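Local coordinates for protein phytanoyl-CoA dioxygenase (Streptomyces malaysiense, PDB 6ZYL) that probably acts as an iron- and 2-oxoglutarate-dependent non-heme oxygenase and catalyses the beta-hydroxylation of thioholgamide, at residues E30-D35 and C209-L214; D87-H92 and F232-I237; T151-A156 and V202-G207; T159-R164 and A217-P222. All blocks are in the same frame, centred on the assembly; numbering follows the deposited sequence.

Overall arrangement
The contacts follow the double-stranded beta-helix of the PhyH family from its outer helices to its pocket. Interactions 1 and 2 set helices against the larger sheet, on strands 209-212 and 229-237, with centres about 16 Å apart. Interaction 4 pairs two strands of the smaller sheet, and interaction 3, its centre about 13 Å from that of interaction 4, ties together loops between the sheets. Interactions 1 and 4 meet where Tyr162 OH lies 2.7 Å from His212 ND1. Nearby, His128, Asp130 and His218 probably form the iron-binding triad, as in relatives; the structure is an apo form. Ser220 binds a tartrate, probably from the crystallisation liquor.

Interaction 1 (E30-D35 and C209-L214); sequences ERFRTD and CSVHHL
Phe32, on the short N-terminal helix 28-35, brings the rim of its ring to Val211, His212 and His213 where strand 209-212 of the larger sheet of a double-stranded beta-helix runs out into a loop. The contact is one of van der Waals packing, much of it ring against main chain, and no hydrogen bond crosses it. CG stands anti to the helix nitrogen (chi1 178°), which carries the ring outward from the helix to the strand. Phe32 CE1 is 3.5 Å from His213 N and 4.1 Å from Val211 CG1, while the ring turns an edge to Val211 O, 3.9 Å from Phe32 CD1, and to His212 C. Leu102 of helix 93-103 packs on both Phe32 and Val211, and a large apolar side chain suits this buried place. With the ring cut back to an alanine, a gap would probably open between helix and strand, leaving Val211 CG1 without the ring it packs on.

The polar side chains meet at the border of this patch. The guanidinium of Arg33 and the imidazole of His213 cross with their planes 73° apart, Arg33 NH1 lying 4.1 Å from His213 CD2. Each is held by a backbone carbonyl: Arg33 NH2 bonds to Gln141 O and His213 NE2 to Gln140 O. Across one face of the guanidinium lies Phe32 CE2, 3.7 Å above the plane and offset toward the rim.

Interaction 2 (D87-H92 and F232-I237); sequences DRIVHH and FAIDYI
Val90 faces a row of three side chains from strand 229-237, Phe232, Ile234 and Tyr236, which alternate with residues pointing to the other side of the sheet. Its CG1 methyl enters between the first two. It touches the edge of the Phe232 ring, 3.8 Å from CE2 and near the ring plane, the two side chains crossing at about a right angle, and it meets Ile234 CG2 at 3.7 Å. Ile89 slides past Phe232 in the opposite direction; with CG2 anti to its own nitrogen, that methyl reaches both Phe232 CE2, at 3.9 Å, and the end of Ile234. Beta-branched residues suit this place because a methyl set close to the backbone can enter between two neighbours. Phe232 also meets Trp85 edge to face.

Tyr236 differs in carrying a polar end. Its hydroxyl donates to Val90 O over 2.8 Å, arriving well to the side of the carbonyl (C=O...donor angle 110°) and tilted 25° from its plane. The Tyr236 side chain also packs against Ile95, Leu96 and Val99 of helix 93-103. The chemistry is thus mixed: methyl and ring contacts fill the buried interface of helix 84-90 and sheet, while a single directional bond supplies a buried carbonyl near the helix end with a donor.

Interaction 3 (T151-A156 and V202-G207); sequences TDTTIA and VLLDAG
Thr153 grips the facing loop through its hydroxyl and its backbone at once. OG1 donates to Val202 O over 2.9 Å and lies 2.7 Å from Leu204 N, from which it receives a weak, bent bond. It can do both because chi1 (63°) places it between the backbone nitrogen and the carbonyl carbon, turned toward the 202-207 main chain. Thr153 N gives a straight bond to Leu204 O (3.0 Å, 171°) lying in the carbonyl plane. One residue earlier Asp152, short and exposed, swings its carboxylate round to take Ala206 N on OD1 at 2.7 Å, met nearly along the C-O bond. A valine in place of Thr153 would probably leave Leu204 N with little more than a long bond to Thr153 O and remove one of the two donors to Val202 O.

Apolar cover comes from Leu203, whose CD2 methyl lies on the backbone at Thr154 C, 3.5 Å away, and near Ile155 CG2.

Further out, Thr159 OG1 is the other donor to Val202 O, and Asn157 bonds to both Asp152 O and Thr154 N, bracing the 151-156 loop. An ST turn, in which Thr154 OG1 accepts from Ala156 N at 3.1 Å, bends the chain. Trp147 of strand 143-149 packs on Thr153, Val202 and Leu204. The two segments run roughly antiparallel without forming regular strands, and both connect strands of the larger and smaller sheets, as crossing loops do in a double-stranded beta-helix.

Interaction 4 (T159-R164 and A217-P222); sequences TMRYAR and AHASGP
Ala219 O receives the amide of Arg161 almost head-on, 2.7 Å from its N, and this bond centres the antiparallel pairing of strands 160-162 and 217-220 in the smaller sheet of the double-stranded beta-helix. Arg161 and Ala219 form a hydrogen-bonded pair; Met160 with Ser220 and Tyr162 with His218 are non-hydrogen-bonded pairs to either side. Ala163 N extends the ladder to Ala217 O at 3.0 Å.

The two faces of the sheet differ. On one, Arg161 lays its guanidinium face over Ala219 CB, 3.7 Å from NH2, a small methyl leaving room for that flat group, and NE forms a salt bridge to Glu196. On the face that carries Met160, Tyr162, His218 and Ser220, Met160 has CG anti to its nitrogen (chi1 -176°) and runs extended to the sulfur, which brings SD over one face of the His218 ring, offset toward its rim, 3.8 Å from the centroid and 24° off the normal. This Met-aromatic contact backs an imidazole whose NE2 bonds to Asp130 OD1. Ser220 OG bonds to a bound tartrate, while Tyr162 presents its ring edge to His218 CB. Beyond the Met160-Ser220 pair, one water joins the strands, donating to Thr159 O at 2.6 Å and accepting from Gly221 N at 3.0 Å.

Interaction 1 (E30-D35 and C209-L214)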
loop_
_atom_site.group_PDB
_atom_site.type_symbol
_atom_site.label_atom_id
_atom_site.label_comp_id
_atom_site.label_asym_id
_atom_site.label_seq_id
_atom_site.Cartn_x
_atom_site.Cartn_y
_atom_site.Cartn_z
ATOM N N GLU A 30 5.050 -13.370 14.777
ATOM C CA GLU A 30 5.710 -14.623 14.422
ATOM C C GLU A 30 5.245 -15.117 13.058
ATOM O O GLU A 30 6.057 -15.543 12.227
ATOM C CB GLU A 30 5.447 -15.679 15.496
ATOM C CG GLU A 30 6.423 -16.844 15.466
ATOM C CD GLU A 30 5.844 -18.114 16.063
ATOM O OE1 GLU A 30 6.283 -19.214 15.666
ATOM O OE2 GLU A 30 4.950 -18.012 16.930
ATOM N N ARG A 31 3.935 -15.074 12.809
ATOM C CA ARG A 31 3.420 -15.469 11.502
ATOM C C ARG A 31 3.961 -14.556 10.409
ATOM O O ARG A 31 4.392 -15.021 9.347
ATOM C CB ARG A 31 1.891 -15.446 11.509
ATOM C CG ARG A 31 1.247 -16.345 12.551
ATOM C CD ARG A 31 -0.186 -15.905 12.841
ATOM N NE ARG A 31 -0.994 -15.819 11.625
ATOM C CZ ARG A 31 -2.221 -15.305 11.571
ATOM N NH1 ARG A 31 -2.788 -14.823 12.669
ATOM N NH2 ARG A 31 -2.879 -15.270 10.420
ATOM N N PHE A 32 3.949 -13.244 10.659
ATOM C CA PHE A 32 4.435 -12.288 9.669
ATOM C C PHE A 32 5.890 -12.565 9.307
ATOM O O PHE A 32 6.257 -12.584 8.128
ATOM C CB PHE A 32 4.267 -10.863 10.204
ATOM C CG PHE A 32 4.793 -9.797 9.284
ATOM C CD1 PHE A 32 4.066 -9.398 8.176
ATOM C CD2 PHE A 32 6.010 -9.189 9.533
ATOM C CE1 PHE A 32 4.548 -8.417 7.328
ATOM C CE2 PHE A 32 6.498 -8.207 8.689
ATOM C CZ PHE A 32 5.765 -7.822 7.586
ATOM N N ARG A 33 6.735 -12.790 10.315
ATOM C CA ARG A 33 8.156 -12.985 10.044
ATOM C C ARG A 33 8.428 -14.340 9.402
ATOM O O ARG A 33 9.349 -14.463 8.586
ATOM C CB ARG A 33 8.962 -12.838 11.336
ATOM C CG ARG A 33 8.916 -11.440 11.943
ATOM C CD ARG A 33 9.524 -10.397 11.010
ATOM N NE ARG A 33 9.366 -9.040 11.531
ATOM C CZ ARG A 33 9.636 -7.933 10.844
ATOM N NH1 ARG A 33 10.082 -8.014 9.599
ATOM N NH2 ARG A 33 9.459 -6.744 11.406
ATOM N N THR A 34 7.640 -15.361 9.744
ATOM C CA THR A 34 7.833 -16.674 9.139
ATOM C C THR A 34 7.328 -16.694 7.702
ATOM O O THR A 34 8.067 -17.048 6.775
ATOM C CB THR A 34 7.121 -17.748 9.966
ATOM O OG1 THR A 34 7.612 -17.731 11.312
ATOM C CG2 THR A 34 7.342 -19.129 9.358
ATOM N N ASP A 35 6.068 -16.309 7.498
ATOM C CA ASP A 35 5.461 -16.393 6.176
ATOM C C ASP A 35 5.777 -15.191 5.300
ATOM O O ASP A 35 5.727 -15.309 4.069
ATOM C CB ASP A 35 3.941 -16.536 6.310
ATOM C CG ASP A 35 3.532 -17.844 6.966
ATOM O OD1 ASP A 35 4.295 -18.825 6.859
ATOM O OD2 ASP A 35 2.450 -17.891 7.590
ATOM N N CYS A 209 -7.982 -6.702 6.116
ATOM C CA CYS A 209 -6.780 -6.346 5.382
ATOM C C CYS A 209 -5.752 -7.457 5.520
ATOM O O CYS A 209 -5.854 -8.331 6.382
ATOM C CB CYS A 209 -6.194 -5.016 5.870
ATOM S SG CYS A 209 -5.466 -5.091 7.512
ATOM N N SER A 210 -4.767 -7.415 4.631
ATOM C CA SER A 210 -3.603 -8.280 4.676
ATOM C C SER A 210 -2.376 -7.404 4.876
ATOM O O SER A 210 -2.316 -6.279 4.367
ATOM C CB SER A 210 -3.471 -9.102 3.394
ATOM O OG SER A 210 -2.331 -9.937 3.452
ATOM N N VAL A 211 -1.412 -7.910 5.635
ATOM C CA VAL A 211 -0.147 -7.227 5.880
ATOM C C VAL A 211 0.954 -8.120 5.336
ATOM O O VAL A 211 1.061 -9.286 5.731
ATOM C CB VAL A 211 0.072 -6.941 7.374
ATOM C CG1 VAL A 211 1.243 -5.982 7.560
ATOM C CG2 VAL A 211 -1.196 -6.389 8.005
ATOM N N HIS A 212 1.769 -7.589 4.428
ATOM C CA HIS A 212 2.854 -8.372 3.862
ATOM C C HIS A 212 4.148 -7.571 3.825
ATOM O O HIS A 212 4.147 -6.336 3.820
ATOM C CB HIS A 212 2.492 -8.907 2.449
ATOM C CG HIS A 212 2.318 -7.849 1.402
ATOM N ND1 HIS A 212 1.090 -7.534 0.861
ATOM C CD2 HIS A 212 3.222 -7.075 0.756
ATOM C CE1 HIS A 212 1.242 -6.592 -0.054
ATOM N NE2 HIS A 212 2.526 -6.295 -0.134
ATOM N N HIS A 213 5.249 -8.319 3.854
ATOM C CA HIS A 213 6.593 -7.773 3.732
ATOM C C HIS A 213 6.790 -7.180 2.345
ATOM O O HIS A 213 6.268 -7.694 1.353
ATOM C CB HIS A 213 7.599 -8.899 3.992
ATOM C CG HIS A 213 8.974 -8.436 4.356
ATOM N ND1 HIS A 213 9.927 -8.135 3.410
ATOM C CD2 HIS A 213 9.574 -8.272 5.559
ATOM C CE1 HIS A 213 11.047 -7.777 4.012
ATOM N NE2 HIS A 213 10.858 -7.852 5.317
ATOM N N LEU A 214 7.541 -6.079 2.275
ATOM C CA LEU A 214 7.783 -5.445 0.984
ATOM C C LEU A 214 8.635 -6.306 0.059
ATOM O O LEU A 214 8.715 -6.004 -1.138
ATOM C CB LEU A 214 8.445 -4.082 1.179
ATOM C CG LEU A 214 7.574 -3.012 1.843
ATOM C CD1 LEU A 214 8.345 -1.701 1.971
ATOM C CD2 LEU A 214 6.277 -2.792 1.079
#

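Interaction 2 (D87-H92 and F232-I237)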
loop_
_atom_site.group_PDB
_atom_site.type_symbol
_atom_site.label_atom_id
_atom_site.label_comp_id
_atom_site.label_asym_id
_atom_site.label_seq_id
_atom_site.Cartn_x
_atom_site.Cartn_y
_atom_site.Cartn_z
ATOM N N ASP A 87 -7.203 9.510 4.676
ATOM C CA ASP A 87 -6.640 9.947 5.948
ATOM C C ASP A 87 -7.225 9.150 7.106
ATOM O O ASP A 87 -6.506 8.771 8.037
ATOM C CB ASP A 87 -6.895 11.442 6.145
ATOM C CG ASP A 87 -6.636 11.896 7.571
ATOM O OD1 ASP A 87 -5.463 12.164 7.907
ATOM O OD2 ASP A 87 -7.605 11.982 8.354
ATOM N N ARG A 88 -8.531 8.877 7.060
ATOM C CA ARG A 88 -9.180 8.175 8.162
ATOM C C ARG A 88 -8.671 6.744 8.287
ATOM O O ARG A 88 -8.430 6.262 9.399
ATOM C CB ARG A 88 -10.696 8.188 7.964
ATOM C CG ARG A 88 -11.491 7.612 9.127
ATOM C CD ARG A 88 -12.997 7.731 8.887
ATOM N NE ARG A 88 -13.453 6.919 7.760
ATOM C CZ ARG A 88 -13.875 7.411 6.599
ATOM N NH1 ARG A 88 -13.911 8.723 6.398
ATOM N NH2 ARG A 88 -14.268 6.589 5.636
ATOM N N ILE A 89 -8.486 6.052 7.161
ATOM C CA ILE A 89 -8.116 4.641 7.219
ATOM C C ILE A 89 -6.693 4.478 7.741
ATOM O O ILE A 89 -6.426 3.631 8.600
ATOM C CB ILE A 89 -8.294 3.979 5.841
ATOM C CG1 ILE A 89 -9.781 3.930 5.478
ATOM C CG2 ILE A 89 -7.699 2.581 5.844
ATOM C CD1 ILE A 89 -10.087 3.289 4.142
ATOM N N VAL A 90 -5.754 5.280 7.231
ATOM C CA VAL A 90 -4.364 5.099 7.640
ATOM C C VAL A 90 -4.163 5.442 9.110
ATOM O O VAL A 90 -3.138 5.070 9.696
ATOM C CB VAL A 90 -3.398 5.926 6.767
ATOM C CG1 VAL A 90 -3.639 5.646 5.287
ATOM C CG2 VAL A 90 -3.523 7.414 7.070
ATOM N N HIS A 91 -5.109 6.145 9.728
ATOM C CA HIS A 91 -5.054 6.441 11.154
ATOM C C HIS A 91 -5.952 5.529 11.982
ATOM O O HIS A 91 -6.062 5.728 13.195
ATOM C CB HIS A 91 -5.438 7.904 11.406
ATOM C CG HIS A 91 -4.398 8.886 10.961
ATOM N ND1 HIS A 91 -4.335 9.369 9.671
ATOM C CD2 HIS A 91 -3.380 9.474 11.632
ATOM C CE1 HIS A 91 -3.322 10.211 9.567
ATOM N NE2 HIS A 91 -2.725 10.292 10.742
ATOM N N HIS A 92 -6.582 4.538 11.364
ATOM C CA HIS A 92 -7.511 3.679 12.082
ATOM C C HIS A 92 -6.784 2.932 13.196
ATOM O O HIS A 92 -5.754 2.294 12.937
ATOM C CB HIS A 92 -8.163 2.689 11.122
ATOM C CG HIS A 92 -9.366 2.007 11.686
ATOM N ND1 HIS A 92 -9.277 0.995 12.617
ATOM C CD2 HIS A 92 -10.687 2.198 11.461
ATOM C CE1 HIS A 92 -10.492 0.590 12.940
ATOM N NE2 HIS A 92 -11.365 1.304 12.252
ATOM N N PHE A 232 -6.966 -0.815 -0.961
ATOM C CA PHE A 232 -6.276 0.398 -0.533
ATOM C C PHE A 232 -5.048 -0.042 0.254
ATOM O O PHE A 232 -5.177 -0.635 1.332
ATOM C CB PHE A 232 -7.213 1.272 0.300
ATOM C CG PHE A 232 -6.575 2.510 0.846
ATOM C CD1 PHE A 232 -6.198 3.546 0.007
ATOM C CD2 PHE A 232 -6.370 2.648 2.208
ATOM C CE1 PHE A 232 -5.615 4.691 0.518
ATOM C CE2 PHE A 232 -5.788 3.789 2.724
ATOM C CZ PHE A 232 -5.411 4.811 1.879
ATOM N N ALA A 233 -3.865 0.232 -0.289
ATOM C CA ALA A 233 -2.608 -0.251 0.267
ATOM C C ALA A 233 -1.876 0.878 0.978
ATOM O O ALA A 233 -1.804 2.002 0.476
ATOM C CB ALA A 233 -1.717 -0.836 -0.831
ATOM N N ILE A 234 -1.318 0.562 2.144
ATOM C CA ILE A 234 -0.670 1.545 3.003
ATOM C C ILE A 234 0.707 1.018 3.367
ATOM O O ILE A 234 0.827 -0.075 3.931
ATOM C CB ILE A 234 -1.477 1.823 4.282
ATOM C CG1 ILE A 234 -2.965 1.972 3.976
ATOM C CG2 ILE A 234 -0.953 3.071 4.980
ATOM C CD1 ILE A 234 -3.851 1.810 5.206
ATOM N N ASP A 235 1.741 1.793 3.058
ATOM C CA ASP A 235 3.104 1.448 3.439
ATOM C C ASP A 235 3.429 2.090 4.781
ATOM O O ASP A 235 3.454 3.320 4.897
ATOM C CB ASP A 235 4.097 1.904 2.375
ATOM C CG ASP A 235 4.043 1.051 1.131
ATOM O OD1 ASP A 235 3.913 -0.184 1.269
ATOM O OD2 ASP A 235 4.117 1.611 0.018
ATOM N N TYR A 236 3.656 1.258 5.793
ATOM C CA TYR A 236 4.069 1.712 7.110
ATOM C C TYR A 236 5.554 1.432 7.296
ATOM O O TYR A 236 6.051 0.372 6.905
ATOM C CB TYR A 236 3.261 1.018 8.211
ATOM C CG TYR A 236 1.821 1.478 8.286
ATOM C CD1 TYR A 236 1.466 2.599 9.024
ATOM C CD2 TYR A 236 0.818 0.791 7.615
ATOM C CE1 TYR A 236 0.148 3.024 9.093
ATOM C CE2 TYR A 236 -0.501 1.207 7.677
ATOM C CZ TYR A 236 -0.830 2.323 8.419
ATOM O OH TYR A 236 -2.140 2.739 8.482
ATOM N N ILE A 237 6.259 2.398 7.884
ATOM C CA ILE A 237 7.681 2.276 8.169
ATOM C C ILE A 237 7.931 2.794 9.578
ATOM O O ILE A 237 7.103 3.497 10.161
ATOM C CB ILE A 237 8.560 3.055 7.162
ATOM C CG1 ILE A 237 8.261 4.556 7.245
ATOM C CG2 ILE A 237 8.345 2.549 5.748
ATOM C CD1 ILE A 237 9.198 5.425 6.415
#

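Interaction 3 (T151-A156 and V202-G207)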
loop_
_atom_site.group_PDB
_atom_site.type_symbol
_atom_site.label_atom_id
_atom_site.label_comp_id
_atom_site.label_asym_id
_atom_site.label_seq_id
_atom_site.Cartn_x
_atom_site.Cartn_y
_atom_site.Cartn_z
ATOM N N THR A 151 -13.596 -3.850 -1.222
ATOM C CA THR A 151 -14.535 -4.893 -1.606
ATOM C C THR A 151 -14.033 -6.228 -1.066
ATOM O O THR A 151 -12.885 -6.355 -0.635
ATOM C CB THR A 151 -14.684 -4.982 -3.131
ATOM O OG1 THR A 151 -13.412 -5.291 -3.717
ATOM C CG2 THR A 151 -15.212 -3.680 -3.708
ATOM N N ASP A 152 -14.903 -7.236 -1.098
ATOM C CA ASP A 152 -14.440 -8.600 -0.886
ATOM C C ASP A 152 -13.338 -8.931 -1.889
ATOM O O ASP A 152 -13.309 -8.405 -3.004
ATOM C CB ASP A 152 -15.587 -9.600 -1.052
ATOM C CG ASP A 152 -16.617 -9.513 0.056
ATOM O OD1 ASP A 152 -16.274 -9.072 1.173
ATOM O OD2 ASP A 152 -17.777 -9.900 -0.197
ATOM N N THR A 153 -12.422 -9.809 -1.493
ATOM C CA THR A 153 -11.466 -10.406 -2.419
ATOM C C THR A 153 -11.749 -11.900 -2.485
ATOM O O THR A 153 -11.807 -12.571 -1.449
ATOM C CB THR A 153 -10.015 -10.140 -2.006
ATOM O OG1 THR A 153 -9.744 -10.744 -0.738
ATOM C CG2 THR A 153 -9.754 -8.637 -1.938
ATOM N N THR A 154 -11.946 -12.407 -3.699
ATOM C CA THR A 154 -12.364 -13.781 -3.936
ATOM C C THR A 154 -11.375 -14.447 -4.881
ATOM O O THR A 154 -10.473 -13.806 -5.427
ATOM C CB THR A 154 -13.775 -13.836 -4.535
ATOM O OG1 THR A 154 -13.711 -13.525 -5.932
ATOM C CG2 THR A 154 -14.695 -12.841 -3.841
ATOM N N ILE A 155 -11.560 -15.751 -5.090
ATOM C CA ILE A 155 -10.673 -16.473 -5.993
ATOM C C ILE A 155 -10.830 -16.031 -7.440
ATOM O O ILE A 155 -9.978 -16.363 -8.274
ATOM C CB ILE A 155 -10.896 -17.999 -5.910
ATOM C CG1 ILE A 155 -12.303 -18.377 -6.377
ATOM C CG2 ILE A 155 -10.655 -18.501 -4.494
ATOM C CD1 ILE A 155 -12.458 -19.858 -6.718
ATOM N N ALA A 156 -11.895 -15.291 -7.761
ATOM C CA ALA A 156 -12.216 -14.973 -9.143
ATOM C C ALA A 156 -12.216 -13.488 -9.483
ATOM O O ALA A 156 -12.230 -13.154 -10.673
ATOM C CB ALA A 156 -13.592 -15.551 -9.515
ATOM N N VAL A 202 -5.067 -14.374 -1.357
ATOM C CA VAL A 202 -5.384 -13.433 -0.287
ATOM C C VAL A 202 -6.888 -13.182 -0.338
ATOM O O VAL A 202 -7.366 -12.332 -1.091
ATOM C CB VAL A 202 -4.582 -12.137 -0.412
ATOM C CG1 VAL A 202 -4.849 -11.234 0.783
ATOM C CG2 VAL A 202 -3.098 -12.449 -0.534
ATOM N N LEU A 203 -7.633 -13.924 0.476
ATOM C CA LEU A 203 -9.091 -13.898 0.472
ATOM C C LEU A 203 -9.577 -13.187 1.725
ATOM O O LEU A 203 -9.312 -13.639 2.845
ATOM C CB LEU A 203 -9.653 -15.316 0.398
ATOM C CG LEU A 203 -9.107 -16.142 -0.768
ATOM C CD1 LEU A 203 -9.569 -17.588 -0.682
ATOM C CD2 LEU A 203 -9.518 -15.521 -2.099
ATOM N N LEU A 204 -10.299 -12.087 1.532
ATOM C CA LEU A 204 -10.669 -11.208 2.628
ATOM C C LEU A 204 -12.131 -10.809 2.528
ATOM O O LEU A 204 -12.643 -10.568 1.432
ATOM C CB LEU A 204 -9.806 -9.938 2.623
ATOM C CG LEU A 204 -8.287 -10.095 2.662
ATOM C CD1 LEU A 204 -7.608 -8.764 2.368
ATOM C CD2 LEU A 204 -7.857 -10.634 4.012
ATOM N N ASP A 205 -12.795 -10.737 3.679
ATOM C CA ASP A 205 -14.050 -10.008 3.764
ATOM C C ASP A 205 -13.779 -8.519 3.584
ATOM O O ASP A 205 -12.741 -8.003 4.007
ATOM C CB ASP A 205 -14.728 -10.243 5.113
ATOM C CG ASP A 205 -15.233 -11.663 5.278
ATOM O OD1 ASP A 205 -15.262 -12.415 4.280
ATOM O OD2 ASP A 205 -15.603 -12.025 6.414
ATOM N N ALA A 206 -14.717 -7.824 2.942
ATOM C CA ALA A 206 -14.620 -6.373 2.839
ATOM C C ALA A 206 -14.427 -5.773 4.226
ATOM O O ALA A 206 -15.167 -6.089 5.162
ATOM C CB ALA A 206 -15.877 -5.800 2.181
ATOM N N GLY A 207 -13.412 -4.919 4.361
ATOM C CA GLY A 207 -13.049 -4.323 5.622
ATOM C C GLY A 207 -11.827 -4.944 6.268
ATOM O O GLY A 207 -11.111 -4.260 7.008
#

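Interaction 4 (T159-R164 and A217-P222)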
loop_
_atom_site.group_PDB
_atom_site.type_symbol
_atom_site.label_atom_id
_atom_site.label_comp_id
_atom_site.label_asym_id
_atom_site.label_seq_id
_atom_site.Cartn_x
_atom_site.Cartn_y
_atom_site.Cartn_z
ATOM N N THR A 159 -7.764 -11.347 -7.228
ATOM C CA THR A 159 -7.070 -11.096 -5.979
ATOM C C THR A 159 -5.576 -11.398 -6.111
ATOM O O THR A 159 -5.104 -11.984 -7.089
ATOM C CB THR A 159 -7.676 -11.923 -4.845
ATOM O OG1 THR A 159 -7.188 -11.436 -3.588
ATOM C CG2 THR A 159 -7.311 -13.393 -4.994
ATOM N N MET A 160 -4.838 -10.982 -5.088
ATOM C CA MET A 160 -3.402 -11.182 -4.997
ATOM C C MET A 160 -3.087 -12.563 -4.438
ATOM O O MET A 160 -3.830 -13.107 -3.616
ATOM C CB MET A 160 -2.816 -10.094 -4.100
ATOM C CG MET A 160 -1.320 -10.050 -3.946
ATOM S SD MET A 160 -0.860 -8.418 -3.302
ATOM C CE MET A 160 -1.820 -8.340 -1.789
ATOM N N ARG A 161 -1.984 -13.135 -4.914
ATOM C CA ARG A 161 -1.446 -14.384 -4.394
ATOM C C ARG A 161 -0.100 -14.115 -3.736
ATOM O O ARG A 161 0.702 -13.335 -4.254
ATOM C CB ARG A 161 -1.237 -15.431 -5.493
ATOM C CG ARG A 161 -2.373 -15.632 -6.462
ATOM C CD ARG A 161 -2.171 -16.934 -7.240
ATOM N NE ARG A 161 -1.200 -16.809 -8.328
ATOM C CZ ARG A 161 -1.403 -16.100 -9.436
ATOM N NH1 ARG A 161 -2.540 -15.439 -9.602
ATOM N NH2 ARG A 161 -0.469 -16.049 -10.375
ATOM N N TYR A 162 0.165 -14.787 -2.618
ATOM C CA TYR A 162 1.440 -14.664 -1.927
ATOM C C TYR A 162 2.286 -15.916 -2.132
ATOM O O TYR A 162 1.760 -17.021 -2.286
ATOM C CB TYR A 162 1.251 -14.456 -0.421
ATOM C CG TYR A 162 0.726 -13.109 0.005
ATOM C CD1 TYR A 162 1.026 -11.954 -0.705
ATOM C CD2 TYR A 162 -0.063 -12.994 1.139
ATOM C CE1 TYR A 162 0.543 -10.723 -0.295
ATOM C CE2 TYR A 162 -0.544 -11.778 1.555
ATOM C CZ TYR A 162 -0.242 -10.645 0.839
ATOM O OH TYR A 162 -0.740 -9.440 1.270
ATOM N N ALA A 163 3.607 -15.735 -2.107
ATOM C CA ALA A 163 4.572 -16.835 -2.096
ATOM C C ALA A 163 5.162 -16.899 -0.689
ATOM O O ALA A 163 6.040 -16.107 -0.337
ATOM C CB ALA A 163 5.655 -16.632 -3.152
ATOM N N ARG A 164 4.667 -17.836 0.117
ATOM C CA ARG A 164 5.091 -17.946 1.508
ATOM C C ARG A 164 6.606 -18.055 1.612
ATOM O O ARG A 164 7.241 -18.823 0.883
ATOM C CB ARG A 164 4.423 -19.163 2.149
ATOM C CG ARG A 164 4.502 -19.222 3.664
ATOM C CD ARG A 164 3.794 -20.472 4.193
ATOM N NE ARG A 164 2.394 -20.219 4.530
ATOM C CZ ARG A 164 1.355 -20.710 3.859
ATOM N NH1 ARG A 164 1.542 -21.497 2.807
ATOM N NH2 ARG A 164 0.121 -20.418 4.247
ATOM N N ALA A 217 7.016 -11.845 -2.535
ATOM C CA ALA A 217 6.666 -12.035 -3.935
ATOM C C ALA A 217 5.171 -12.300 -4.040
ATOM O O ALA A 217 4.627 -13.130 -3.304
ATOM C CB ALA A 217 7.458 -13.195 -4.538
ATOM N N HIS A 218 4.502 -11.587 -4.943
ATOM C CA HIS A 218 3.072 -11.785 -5.129
ATOM C C HIS A 218 2.707 -11.528 -6.582
ATOM O O HIS A 218 3.453 -10.895 -7.334
ATOM C CB HIS A 218 2.241 -10.885 -4.198
ATOM C CG HIS A 218 2.564 -9.426 -4.304
ATOM N ND1 HIS A 218 2.030 -8.616 -5.284
ATOM C CD2 HIS A 218 3.349 -8.628 -3.543
ATOM C CE1 HIS A 218 2.484 -7.385 -5.129
ATOM N NE2 HIS A 218 3.286 -7.365 -4.081
ATOM N N ALA A 219 1.543 -12.046 -6.967
ATOM C CA ALA A 219 0.996 -11.868 -8.301
ATOM C C ALA A 219 -0.509 -11.689 -8.174
ATOM O O ALA A 219 -1.099 -11.982 -7.132
ATOM C CB ALA A 219 1.321 -13.058 -9.214
ATOM N N SER A 220 -1.125 -11.198 -9.244
ATOM C CA SER A 220 -2.562 -10.972 -9.270
ATOM C C SER A 220 -3.103 -11.381 -10.628
ATOM O O SER A 220 -2.493 -11.091 -11.659
ATOM C CB SER A 220 -2.908 -9.505 -8.983
ATOM O OG SER A 220 -2.307 -9.068 -7.776
ATOM N N GLY A 221 -4.246 -12.059 -10.621
ATOM C CA GLY A 221 -4.877 -12.492 -11.841
ATOM C C GLY A 221 -5.935 -11.515 -12.306
ATOM O O GLY A 221 -6.171 -10.474 -11.684
ATOM N N PRO A 222 -6.593 -11.829 -13.419
ATOM C CA PRO A 222 -7.655 -10.944 -13.913
ATOM C C PRO A 222 -8.912 -11.052 -13.066
ATOM O O PRO A 222 -9.167 -12.064 -12.409
ATOM C CB PRO A 222 -7.901 -11.440 -15.342
ATOM C CG PRO A 222 -7.497 -12.888 -15.312
ATOM C CD PRO A 222 -6.380 -13.001 -14.290
HETATM O O HOH W 1 -6.274 -13.457 -8.828
#